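Local structure of glutathione S-transferase (Ceriporiopsis subvermispora, 6J3E) at residues A118-I130 with A174-W188. The protein is a serine-type glutathione S-transferase that probably conjugates glutathione to electrophilic substrates. Sequence-based numbering, arbitrary orientation.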
ATOM      1  N   ALA A 118      -0.038  -2.637  -0.505  1.00 44.69           N
ATOM      2  CA  ALA A 118       0.376  -2.325   0.863  1.00 46.49           C
ATOM      3  C   ALA A 118       0.277  -3.553   1.748  1.00 51.99           C
ATOM      4  O   ALA A 118       1.183  -3.849   2.542  1.00 47.71           O
ATOM      5  CB  ALA A 118      -0.479  -1.199   1.445  1.00 45.39           C
ATOM      6  N   PHE A 119      -0.831  -4.288   1.607  1.00 48.37           N
ATOM      7  CA  PHE A 119      -1.038  -5.488   2.396  1.00 44.75           C
ATOM      8  C   PHE A 119       0.009  -6.545   2.069  1.00 50.25           C
ATOM      9  O   PHE A 119       0.548  -7.196   2.972  1.00 48.20           O
ATOM     10  CB  PHE A 119      -2.453  -6.017   2.145  1.00 44.84           C
ATOM     11  CG  PHE A 119      -2.774  -7.263   2.912  1.00 46.09           C
ATOM     12  CD1 PHE A 119      -2.458  -8.510   2.399  1.00 54.27           C
ATOM     13  CD2 PHE A 119      -3.374  -7.191   4.157  1.00 47.69           C
ATOM     14  CE1 PHE A 119      -2.745  -9.668   3.116  1.00 53.05           C
ATOM     15  CE2 PHE A 119      -3.664  -8.331   4.880  1.00 47.62           C
ATOM     16  CZ  PHE A 119      -3.356  -9.574   4.358  1.00 53.01           C
ATOM     17  N   SER A 120       0.289  -6.754   0.780  1.00 51.75           N
ATOM     18  CA  SER A 120       1.307  -7.729   0.405  1.00 52.95           C
ATOM     19  C   SER A 120       2.660  -7.332   0.964  1.00 50.62           C
ATOM     20  O   SER A 120       3.403  -8.174   1.478  1.00 56.97           O
ATOM     21  CB  SER A 120       1.380  -7.874  -1.118  1.00 52.77           C
ATOM     22  OG  SER A 120       0.301  -8.651  -1.620  1.00 63.25           O
ATOM     23  N   GLU A 121       3.000  -6.051   0.874  1.00 53.01           N
ATOM     24  CA  GLU A 121       4.264  -5.600   1.437  1.00 52.12           C
ATOM     25  C   GLU A 121       4.288  -5.754   2.950  1.00 51.74           C
ATOM     26  O   GLU A 121       5.301  -6.174   3.508  1.00 51.09           O
ATOM     27  CB  GLU A 121       4.532  -4.149   1.048  1.00 50.94           C
ATOM     28  CG  GLU A 121       5.182  -4.031  -0.309  1.00 59.80           C
ATOM     29  CD  GLU A 121       6.274  -5.065  -0.506  1.00 61.71           C
ATOM     30  OE1 GLU A 121       7.257  -5.046   0.269  1.00 64.65           O
ATOM     31  OE2 GLU A 121       6.137  -5.898  -1.428  1.00 61.98           O
ATOM     32  N   ALA A 122       3.189  -5.427   3.636  1.00 48.44           N
ATOM     33  CA  ALA A 122       3.229  -5.426   5.096  1.00 48.23           C
ATOM     34  C   ALA A 122       3.051  -6.815   5.708  1.00 51.32           C
ATOM     35  O   ALA A 122       3.638  -7.094   6.758  1.00 50.64           O
ATOM     36  CB  ALA A 122       2.164  -4.489   5.666  1.00 49.28           C
ATOM     37  N   ILE A 123       2.254  -7.687   5.099  1.00 48.81           N
ATOM     38  CA  ILE A 123       1.827  -8.941   5.722  1.00 43.04           C
ATOM     39  C   ILE A 123       2.453 -10.146   5.034  1.00 49.20           C
ATOM     40  O   ILE A 123       3.167 -10.932   5.663  1.00 50.37           O
ATOM     41  CB  ILE A 123       0.286  -9.056   5.736  1.00 47.96           C
ATOM     42  CG1 ILE A 123      -0.350  -7.895   6.510  1.00 50.62           C
ATOM     43  CG2 ILE A 123      -0.154 -10.383   6.285  1.00 45.98           C
ATOM     44  CD1 ILE A 123       0.412  -7.510   7.758  1.00 53.50           C
ATOM     45  N   VAL A 124       2.207 -10.300   3.733  1.00 50.77           N
ATOM     46  CA  VAL A 124       2.345 -11.597   3.079  1.00 46.64           C
ATOM     47  C   VAL A 124       3.767 -12.111   3.188  1.00 50.73           C
ATOM     48  O   VAL A 124       3.988 -13.294   3.484  1.00 55.46           O
ATOM     49  CB  VAL A 124       1.888 -11.508   1.614  1.00 54.03           C
ATOM     50  CG1 VAL A 124       2.353 -12.735   0.827  1.00 53.65           C
ATOM     51  CG2 VAL A 124       0.384 -11.385   1.547  1.00 49.67           C
ATOM     52  N   ARG A 125       4.757 -11.242   2.967  1.00 51.43           N
ATOM     53  CA  ARG A 125       6.138 -11.701   3.058  1.00 53.73           C
ATOM     54  C   ARG A 125       6.579 -11.921   4.498  1.00 53.88           C
ATOM     55  O   ARG A 125       7.497 -12.711   4.733  1.00 55.24           O
ATOM     56  CB  ARG A 125       7.069 -10.716   2.374  1.00 53.93           C
ATOM     57  CG  ARG A 125       6.468 -10.119   1.137  1.00 68.28           C
ATOM     58  CD  ARG A 125       7.043  -8.745   0.897  1.00 72.75           C
ATOM     59  NE  ARG A 125       8.480  -8.806   0.647  1.00 73.50           N
ATOM     60  CZ  ARG A 125       9.270  -7.741   0.654  1.00 81.06           C
ATOM     61  NH1 ARG A 125      10.574  -7.865   0.420  1.00 82.82           N
ATOM     62  NH2 ARG A 125       8.756  -6.541   0.916  1.00 79.94           N
ATOM     63  N   ALA A 126       5.945 -11.249   5.464  1.00 53.65           N
ATOM     64  CA  ALA A 126       6.249 -11.514   6.869  1.00 54.83           C
ATOM     65  C   ALA A 126       5.728 -12.880   7.294  1.00 49.77           C
ATOM     66  O   ALA A 126       6.381 -13.581   8.070  1.00 51.00           O
ATOM     67  CB  ALA A 126       5.658 -10.415   7.755  1.00 51.72           C
ATOM     68  N   LEU A 127       4.564 -13.288   6.776  1.00 51.77           N
ATOM     69  CA  LEU A 127       4.026 -14.590   7.146  1.00 52.22           C
ATOM     70  C   LEU A 127       4.871 -15.731   6.605  1.00 54.64           C
ATOM     71  O   LEU A 127       5.046 -16.742   7.296  1.00 54.95           O
ATOM     72  CB  LEU A 127       2.595 -14.740   6.655  1.00 43.74           C
ATOM     73  CG  LEU A 127       1.615 -13.759   7.268  1.00 45.51           C
ATOM     74  CD1 LEU A 127       0.222 -14.010   6.711  1.00 51.93           C
ATOM     75  CD2 LEU A 127       1.594 -13.958   8.734  1.00 47.24           C
ATOM     76  N   ALA A 128       5.430 -15.572   5.403  1.00 55.75           N
ATOM     77  CA  ALA A 128       5.967 -16.698   4.635  1.00 55.24           C
ATOM     78  C   ALA A 128       6.919 -17.599   5.421  1.00 55.84           C
ATOM     79  O   ALA A 128       6.725 -18.828   5.386  1.00 54.90           O
ATOM     80  CB  ALA A 128       6.629 -16.154   3.360  1.00 44.20           C
ATOM     81  N   PRO A 129       7.923 -17.091   6.151  1.00 51.88           N
ATOM     82  CA  PRO A 129       8.870 -18.021   6.791  1.00 57.39           C
ATOM     83  C   PRO A 129       8.235 -18.936   7.823  1.00 53.59           C
ATOM     84  O   PRO A 129       8.741 -20.047   8.032  1.00 56.21           O
ATOM     85  CB  PRO A 129       9.923 -17.092   7.417  1.00 51.76           C
ATOM     86  CG  PRO A 129       9.366 -15.784   7.404  1.00 45.29           C
ATOM     87  CD  PRO A 129       8.367 -15.698   6.301  1.00 49.83           C
ATOM     88  N   ILE A 130       7.133 -18.528   8.442  1.00 52.01           N
ATOM     89  CA  ILE A 130       6.437 -19.386   9.393  1.00 46.41           C
ATOM     90  C   ILE A 130       5.334 -20.177   8.720  1.00 52.15           C
ATOM     91  O   ILE A 130       5.137 -21.360   9.017  1.00 55.47           O
ATOM     92  CB  ILE A 130       5.886 -18.539  10.553  1.00 50.50           C
ATOM     93  CG1 ILE A 130       7.028 -18.161  11.508  1.00 53.16           C
ATOM     94  CG2 ILE A 130       4.733 -19.275  11.263  1.00 49.47           C
ATOM     95  CD1 ILE A 130       6.727 -16.989  12.394  1.00 50.98           C
ATOM     96  N   ALA A 174      10.806 -13.446  13.054  1.00 53.89           N
ATOM     97  CA  ALA A 174       9.705 -13.534  12.101  1.00 47.07           C
ATOM     98  C   ALA A 174       8.392 -13.074  12.726  1.00 52.00           C
ATOM     99  O   ALA A 174       7.606 -12.362  12.090  1.00 50.91           O
ATOM    100  CB  ALA A 174       9.568 -14.964  11.591  1.00 44.29           C
ATOM    101  N   TRP A 175       8.107 -13.515  13.956  1.00 52.72           N
ATOM    102  CA  TRP A 175       6.869 -13.090  14.602  1.00 55.38           C
ATOM    103  C   TRP A 175       6.853 -11.589  14.791  1.00 53.81           C
ATOM    104  O   TRP A 175       5.841 -10.932  14.529  1.00 53.50           O
ATOM    105  CB  TRP A 175       6.691 -13.782  15.950  1.00 53.27           C
ATOM    106  CG  TRP A 175       6.015 -15.092  15.804  1.00 59.39           C
ATOM    107  CD1 TRP A 175       6.517 -16.326  16.145  1.00 58.90           C
ATOM    108  CD2 TRP A 175       4.717 -15.325  15.244  1.00 55.22           C
ATOM    109  NE1 TRP A 175       5.595 -17.307  15.845  1.00 57.04           N
ATOM    110  CE2 TRP A 175       4.488 -16.721  15.283  1.00 56.64           C
ATOM    111  CE3 TRP A 175       3.724 -14.492  14.716  1.00 54.86           C
ATOM    112  CZ2 TRP A 175       3.305 -17.297  14.821  1.00 51.29           C
ATOM    113  CZ3 TRP A 175       2.552 -15.068  14.256  1.00 51.72           C
ATOM    114  CH2 TRP A 175       2.356 -16.460  14.311  1.00 52.74           C
ATOM    115  N   GLU A 176       7.985 -11.029  15.208  1.00 49.23           N
ATOM    116  CA  GLU A 176       8.068  -9.603  15.453  1.00 56.71           C
ATOM    117  C   GLU A 176       7.711  -8.832  14.195  1.00 57.28           C
ATOM    118  O   GLU A 176       6.949  -7.858  14.240  1.00 53.90           O
ATOM    119  CB  GLU A 176       9.478  -9.265  15.952  1.00 58.78           C
ATOM    120  CG  GLU A 176       9.884  -7.834  15.772  1.00 69.48           C
ATOM    121  CD  GLU A 176      11.303  -7.587  16.304  1.00 84.83           C
ATOM    122  OE1 GLU A 176      12.271  -8.152  15.758  1.00 77.09           O
ATOM    123  OE2 GLU A 176      11.452  -6.826  17.281  1.00 92.65           O
ATOM    124  N   LYS A 177       8.216  -9.299  13.056  1.00 56.71           N
ATOM    125  CA  LYS A 177       7.898  -8.672  11.786  1.00 47.38           C
ATOM    126  C   LYS A 177       6.433  -8.863  11.428  1.00 48.70           C
ATOM    127  O   LYS A 177       5.803  -7.962  10.854  1.00 48.87           O
ATOM    128  CB  LYS A 177       8.818  -9.227  10.706  1.00 50.37           C
ATOM    129  CG  LYS A 177       9.085  -8.249   9.582  1.00 62.73           C
ATOM    130  CD  LYS A 177      10.260  -8.691   8.675  1.00 79.09           C
ATOM    131  CE  LYS A 177      10.294  -7.913   7.341  1.00 75.08           C
ATOM    132  NZ  LYS A 177       9.467  -8.590   6.288  1.00 77.64           N
ATOM    133  N   ILE A 178       5.862 -10.012  11.783  1.00 49.72           N
ATOM    134  CA  ILE A 178       4.451 -10.231  11.494  1.00 50.24           C
ATOM    135  C   ILE A 178       3.589  -9.322  12.347  1.00 48.83           C
ATOM    136  O   ILE A 178       2.612  -8.738  11.863  1.00 53.95           O
ATOM    137  CB  ILE A 178       4.064 -11.706  11.702  1.00 53.75           C
ATOM    138  CG1 ILE A 178       4.778 -12.605  10.688  1.00 54.37           C
ATOM    139  CG2 ILE A 178       2.536 -11.880  11.620  1.00 44.06           C
ATOM    140  CD1 ILE A 178       4.813 -14.076  11.118  1.00 46.88           C
ATOM    141  N   ARG A 179       3.916  -9.204  13.633  1.00 51.65           N
ATOM    142  CA  ARG A 179       3.118  -8.361  14.515  1.00 53.06           C
ATOM    143  C   ARG A 179       3.187  -6.909  14.080  1.00 49.12           C
ATOM    144  O   ARG A 179       2.166  -6.218  14.041  1.00 52.54           O
ATOM    145  CB  ARG A 179       3.571  -8.504  15.973  1.00 56.21           C
ATOM    146  CG  ARG A 179       2.486  -8.045  16.953  1.00 58.65           C
ATOM    147  CD  ARG A 179       3.011  -7.682  18.335  1.00 59.67           C
ATOM    148  NE  ARG A 179       2.862  -8.786  19.281  1.00 73.25           N
ATOM    149  CZ  ARG A 179       1.998  -8.809  20.293  1.00 70.00           C
ATOM    150  NH1 ARG A 179       1.197  -7.772  20.514  1.00 63.53           N
ATOM    151  NH2 ARG A 179       1.949  -9.874  21.095  1.00 70.04           N
ATOM    152  N   ALA A 180       4.376  -6.431  13.718  1.00 48.33           N
ATOM    153  CA  ALA A 180       4.490  -5.056  13.252  1.00 44.18           C
ATOM    154  C   ALA A 180       3.688  -4.840  11.965  1.00 53.04           C
ATOM    155  O   ALA A 180       3.060  -3.778  11.780  1.00 49.91           O
ATOM    156  CB  ALA A 180       5.965  -4.695  13.076  1.00 36.97           C
ATOM    157  N   GLY A 181       3.645  -5.852  11.096  1.00 51.18           N
ATOM    158  CA  GLY A 181       2.827  -5.749   9.899  1.00 52.87           C
ATOM    159  C   GLY A 181       1.362  -5.520  10.219  1.00 53.13           C
ATOM    160  O   GLY A 181       0.728  -4.609   9.683  1.00 52.32           O
ATOM    161  N   PHE A 182       0.800  -6.341  11.100  1.00 50.38           N
ATOM    162  CA  PHE A 182      -0.584  -6.097  11.475  1.00 49.45           C
ATOM    163  C   PHE A 182      -0.749  -4.800  12.264  1.00 49.41           C
ATOM    164  O   PHE A 182      -1.837  -4.229  12.258  1.00 48.37           O
ATOM    165  CB  PHE A 182      -1.128  -7.281  12.260  1.00 49.64           C
ATOM    166  CG  PHE A 182      -1.470  -8.438  11.399  1.00 53.82           C
ATOM    167  CD1 PHE A 182      -0.487  -9.346  11.026  1.00 52.12           C
ATOM    168  CD2 PHE A 182      -2.770  -8.609  10.925  1.00 53.07           C
ATOM    169  CE1 PHE A 182      -0.797 -10.410  10.210  1.00 49.77           C
ATOM    170  CE2 PHE A 182      -3.090  -9.674  10.103  1.00 48.66           C
ATOM    171  CZ  PHE A 182      -2.105 -10.572   9.747  1.00 53.11           C
ATOM    172  N   GLY A 183       0.305  -4.319  12.925  1.00 52.13           N
ATOM    173  CA  GLY A 183       0.212  -3.062  13.640  1.00 51.33           C
ATOM    174  C   GLY A 183       0.043  -1.884  12.709  1.00 53.70           C
ATOM    175  O   GLY A 183      -0.570  -0.877  13.074  1.00 56.66           O
ATOM    176  N   GLN A 184       0.577  -1.990  11.498  1.00 53.12           N
ATOM    177  CA  GLN A 184       0.324  -0.958  10.514  1.00 50.63           C
ATOM    178  C   GLN A 184      -1.112  -1.020  10.028  1.00 52.51           C
ATOM    179  O   GLN A 184      -1.733   0.018   9.772  1.00 52.54           O
ATOM    180  CB  GLN A 184       1.285  -1.102   9.347  1.00 51.09           C
ATOM    181  CG  GLN A 184       2.713  -1.046   9.757  1.00 53.82           C
ATOM    182  CD  GLN A 184       3.593  -1.500   8.628  1.00 62.07           C
ATOM    183  OE1 GLN A 184       4.124  -2.618   8.641  1.00 66.13           O
ATOM    184  NE2 GLN A 184       3.742  -0.646   7.618  1.00 67.43           N
ATOM    185  N   ILE A 185      -1.666  -2.222   9.886  1.00 50.37           N
ATOM    186  CA  ILE A 185      -3.059  -2.281   9.472  1.00 50.54           C
ATOM    187  C   ILE A 185      -3.929  -1.635  10.538  1.00 54.33           C
ATOM    188  O   ILE A 185      -4.798  -0.808  10.231  1.00 52.38           O
ATOM    189  CB  ILE A 185      -3.497  -3.726   9.178  1.00 50.45           C
ATOM    190  CG1 ILE A 185      -2.583  -4.369   8.135  1.00 50.79           C
ATOM    191  CG2 ILE A 185      -4.943  -3.745   8.647  1.00 46.04           C
ATOM    192  CD1 ILE A 185      -3.174  -5.664   7.568  1.00 44.96           C
ATOM    193  N   ALA A 186      -3.663  -1.956  11.808  1.00 45.77           N
ATOM    194  CA  ALA A 186      -4.435  -1.378  12.899  1.00 53.72           C
ATOM    195  C   ALA A 186      -4.367   0.140  12.869  1.00 52.11           C
ATOM    196  O   ALA A 186      -5.399   0.810  12.978  1.00 55.59           O
ATOM    197  CB  ALA A 186      -3.948  -1.919  14.243  1.00 49.63           C
ATOM    198  N   LYS A 187      -3.169   0.698  12.670  1.00 51.55           N
ATOM    199  CA  LYS A 187      -3.041   2.147  12.580  1.00 54.11           C
ATOM    200  C   LYS A 187      -3.795   2.698  11.367  1.00 55.85           C
ATOM    201  O   LYS A 187      -4.464   3.732  11.471  1.00 57.59           O
ATOM    202  CB  LYS A 187      -1.559   2.547  12.565  1.00 57.26           C
ATOM    203  CG  LYS A 187      -0.958   2.785  13.970  1.00 63.17           C
ATOM    204  CD  LYS A 187      -1.974   3.533  14.896  1.00 68.43           C
ATOM    205  CE  LYS A 187      -1.328   4.598  15.797  1.00 71.87           C
ATOM    206  NZ  LYS A 187      -2.296   5.685  16.183  1.00 72.36           N
ATOM    207  N   TRP A 188      -3.756   1.996  10.223  1.00 52.82           N
ATOM    208  CA  TRP A 188      -4.569   2.430   9.084  1.00 54.25           C
ATOM    209  C   TRP A 188      -6.047   2.515   9.447  1.00 52.28           C
ATOM    210  O   TRP A 188      -6.747   3.431   9.004  1.00 49.21           O
ATOM    211  CB  TRP A 188      -4.410   1.484   7.902  1.00 49.58           C
ATOM    212  CG  TRP A 188      -3.034   1.321   7.445  1.00 51.53           C
ATOM    213  CD1 TRP A 188      -1.968   2.115   7.735  1.00 45.67           C
ATOM    214  CD2 TRP A 188      -2.543   0.269   6.614  1.00 53.34           C
ATOM    215  NE1 TRP A 188      -0.840   1.623   7.128  1.00 45.76           N
ATOM    216  CE2 TRP A 188      -1.167   0.487   6.435  1.00 48.58           C
ATOM    217  CE3 TRP A 188      -3.136  -0.838   6.003  1.00 52.79           C
ATOM    218  CZ2 TRP A 188      -0.374  -0.358   5.669  1.00 48.28           C
ATOM    219  CZ3 TRP A 188      -2.345  -1.678   5.248  1.00 50.14           C
ATOM    220  CH2 TRP A 188      -0.980  -1.432   5.088  1.00 51.31           C
TER
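Within the all-helical C-terminal domain of the glutathione S-transferase fold, helices 109-136 and 169-189 pack through segments 118-130 and 174-188; the axes of the two segments come within 8.3 Å and run nearly antiparallel, at 157°. Small residues allow this closeness: CA of Gly-181 lies 3.5 Å from O of Ala-122 in a CA-H...O contact, and the methyl of Ala-126 rests against CG1 of Ile-178. Beside the glycine, Ile-123 sends CD1 over one face of the Phe-182 ring, 4.1 Å from its centroid, a CH-pi contact. Chi1 of Ile-123 (-59°) sets CG2 anti to the backbone N, where it reaches CE1 and CZ of the same ring, while CG1 meets CD1 of Ile-185. Replacing this isoleucine by an alanine would probably strip that face of Phe-182 of its CH-pi contact and open a gap beside Gly-181. Further along, CD1 of Ile-130 sits almost squarely above the five-membered ring of Trp-175, 3.6 Å from its centroid; Glu-228 accepts a hydrogen bond from NE1 of that tryptophan. At the other end, CH2 of Trp-188 meets CB of Ala-118 at 3.7 Å, where Phe-117 of the second subunit packs on Ala-118. Helix 206-222 packs against Leu-127 and Phe-182, and helix 235-247 against Ile-178 and Ile-185.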